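PDB 6PNR: alpha-glucosidase from [Eubacterium] rectale, which probably hydrolyses alpha-glycosidic bonds as a family 31 glycoside hydrolase, acting as a sulfoquinovosidase on sulfoquinovose-containing glycosides derived from sulfolipid. Local coordinates for residues D236-G241 / D435-M440. Sequence-based numbering, arbitrary orientation.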
loop_
_atom_site.group_PDB
_atom_site.type_symbol
_atom_site.label_atom_id
_atom_site.label_comp_id
_atom_site.label_asym_id
_atom_site.label_seq_id
_atom_site.Cartn_x
_atom_site.Cartn_y
_atom_site.Cartn_z
ATOM N N ASP A 236 3.804 39.226 -25.519
ATOM C CA ASP A 236 4.958 39.223 -26.415
ATOM C C ASP A 236 6.281 39.229 -25.654
ATOM O O ASP A 236 7.279 38.705 -26.157
ATOM C CB ASP A 236 4.918 40.423 -27.366
ATOM C CG ASP A 236 4.290 40.086 -28.708
ATOM O OD1 ASP A 236 4.117 38.883 -29.004
ATOM O OD2 ASP A 236 3.962 41.026 -29.466
ATOM N N TRP A 237 6.326 39.829 -24.462
ATOM C CA TRP A 237 7.621 39.961 -23.797
ATOM C C TRP A 237 8.192 38.630 -23.311
ATOM O O TRP A 237 9.399 38.568 -23.043
ATOM C CB TRP A 237 7.549 40.945 -22.617
ATOM C CG TRP A 237 6.499 40.660 -21.571
ATOM C CD1 TRP A 237 5.268 41.245 -21.476
ATOM C CD2 TRP A 237 6.592 39.743 -20.466
ATOM N NE1 TRP A 237 4.596 40.758 -20.387
ATOM C CE2 TRP A 237 5.380 39.831 -19.752
ATOM C CE3 TRP A 237 7.580 38.862 -20.012
ATOM C CZ2 TRP A 237 5.124 39.072 -18.613
ATOM C CZ3 TRP A 237 7.327 38.105 -18.876
ATOM C CH2 TRP A 237 6.108 38.217 -18.189
ATOM N N VAL A 238 7.384 37.564 -23.194
ATOM C CA VAL A 238 7.965 36.312 -22.705
ATOM C C VAL A 238 9.013 35.795 -23.683
ATOM O O VAL A 238 9.975 35.131 -23.280
ATOM C CB VAL A 238 6.902 35.217 -22.418
ATOM C CG1 VAL A 238 5.749 35.737 -21.573
ATOM C CG2 VAL A 238 6.415 34.540 -23.695
ATOM N N TYR A 239 8.871 36.111 -24.969
ATOM C CA TYR A 239 9.791 35.597 -25.977
ATOM C C TYR A 239 11.116 36.343 -26.013
ATOM O O TYR A 239 11.980 35.977 -26.815
ATOM C CB TYR A 239 9.138 35.651 -27.375
ATOM C CG TYR A 239 7.811 34.915 -27.411
ATOM C CD1 TYR A 239 7.760 33.525 -27.480
ATOM C CD2 TYR A 239 6.614 35.612 -27.324
ATOM C CE1 TYR A 239 6.544 32.848 -27.478
ATOM C CE2 TYR A 239 5.389 34.947 -27.332
ATOM C CZ TYR A 239 5.359 33.573 -27.414
ATOM O OH TYR A 239 4.135 32.934 -27.423
ATOM N N ASN A 240 11.289 37.380 -25.192
ATOM C CA ASN A 240 12.569 38.082 -25.099
ATOM C C ASN A 240 13.679 37.234 -24.484
ATOM O O ASN A 240 14.836 37.656 -24.518
ATOM C CB ASN A 240 12.418 39.373 -24.277
ATOM C CG ASN A 240 11.548 40.418 -24.963
ATOM O OD1 ASN A 240 11.380 40.390 -26.174
ATOM N ND2 ASN A 240 11.015 41.363 -24.186
ATOM N N GLY A 241 13.374 36.069 -23.915
ATOM C CA GLY A 241 14.423 35.306 -23.267
ATOM C C GLY A 241 14.012 34.617 -21.976
ATOM O O GLY A 241 12.853 34.219 -21.793
ATOM N N ASP A 435 -1.431 40.552 -21.536
ATOM C CA ASP A 435 -0.283 41.399 -21.220
ATOM C C ASP A 435 0.466 40.970 -19.975
ATOM O O ASP A 435 1.661 41.248 -19.863
ATOM C CB ASP A 435 -0.710 42.858 -21.035
ATOM C CG ASP A 435 -1.400 43.428 -22.260
ATOM O OD1 ASP A 435 -1.035 43.043 -23.390
ATOM O OD2 ASP A 435 -2.312 44.258 -22.075
ATOM N N VAL A 436 -0.213 40.331 -19.035
ATOM C CA VAL A 436 0.423 39.760 -17.852
ATOM C C VAL A 436 0.070 38.286 -17.828
ATOM O O VAL A 436 -0.954 37.868 -18.379
ATOM C CB VAL A 436 -0.011 40.441 -16.538
ATOM C CG1 VAL A 436 0.112 41.953 -16.626
ATOM C CG2 VAL A 436 -1.403 40.028 -16.173
ATOM N N VAL A 437 0.918 37.484 -17.202
ATOM C CA VAL A 437 0.679 36.046 -17.205
ATOM C C VAL A 437 0.963 35.481 -15.823
ATOM O O VAL A 437 1.984 35.809 -15.208
ATOM C CB VAL A 437 1.520 35.333 -18.288
ATOM C CG1 VAL A 437 3.007 35.654 -18.146
ATOM C CG2 VAL A 437 1.260 33.825 -18.258
ATOM N N TYR A 438 0.052 34.648 -15.324
ATOM C CA TYR A 438 0.298 33.894 -14.105
ATOM C C TYR A 438 0.365 32.418 -14.470
ATOM O O TYR A 438 -0.187 31.986 -15.487
ATOM C CB TYR A 438 -0.775 34.149 -13.024
ATOM C CG TYR A 438 -2.187 34.004 -13.547
ATOM C CD1 TYR A 438 -2.833 35.072 -14.154
ATOM C CD2 TYR A 438 -2.862 32.792 -13.455
ATOM C CE1 TYR A 438 -4.124 34.939 -14.662
ATOM C CE2 TYR A 438 -4.148 32.640 -13.969
ATOM C CZ TYR A 438 -4.774 33.721 -14.568
ATOM O OH TYR A 438 -6.046 33.582 -15.081
ATOM N N PHE A 439 1.076 31.641 -13.674
ATOM C CA PHE A 439 1.167 30.218 -13.973
ATOM C C PHE A 439 0.788 29.408 -12.749
ATOM O O PHE A 439 1.178 29.741 -11.626
ATOM C CB PHE A 439 2.565 29.822 -14.513
ATOM C CG PHE A 439 3.716 30.585 -13.898
ATOM C CD1 PHE A 439 4.040 31.865 -14.333
ATOM C CD2 PHE A 439 4.509 29.992 -12.914
ATOM C CE1 PHE A 439 5.115 32.551 -13.780
ATOM C CE2 PHE A 439 5.586 30.676 -12.352
ATOM C CZ PHE A 439 5.889 31.939 -12.774
ATOM N N MET A 440 -0.003 28.359 -12.974
ATOM C CA MET A 440 -0.552 27.525 -11.917
ATOM C C MET A 440 -0.095 26.082 -12.085
ATOM O O MET A 440 0.125 25.605 -13.202
ATOM C CB MET A 440 -2.081 27.585 -11.924
ATOM C CG MET A 440 -2.642 29.006 -12.015
ATOM S SD MET A 440 -4.431 29.018 -11.865
ATOM C CE MET A 440 -4.661 28.409 -10.193
#
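Trp237 and Val437 meet at the entry to two strands of the family 31 TIM barrel, and they illustrate how one indole can serve a polar and an apolar partner at once. The 3-10 turn 236-240 leads into the first barrel strand, 242-245, while 437-439 is a parallel strand whose backbone hydrogen bonds to Trp387 and Ala389 place it beside 386-389. The close packing is apolar and small: CG1 of Val437 lies 4.0 Å from CH2 of Trp237, approaching the benzo end of the ring obliquely, and it also reaches CG1 of Val238 at 4.4 Å. That Val238 methyl sits 3.9 Å above the indole plane, toward its rim, so the three side chains form one cluster, with Phe519 also against Val238. Trp237 CG stands between the backbone N and the carbonyl carbon (chi1 55°), which sends the ring across toward 435-437. The other side of the contact is looser: Asp435 is solvent-exposed, its CB is directed away from 236-241, and its backbone alone engages the indole, through a 3.0 Å hydrogen bond from NE1 of Trp237 to O of Asp435. Lys314, outside both segments, makes a cation-pi contact with the indole. A phenylalanine in place of Trp237 would probably leave the Asp435 carbonyl without its indole donor and thin the packing on Val437. The hydrogen bond is nearly straight at 165°, with the Asp435 oxygen only 9° out of the ring plane.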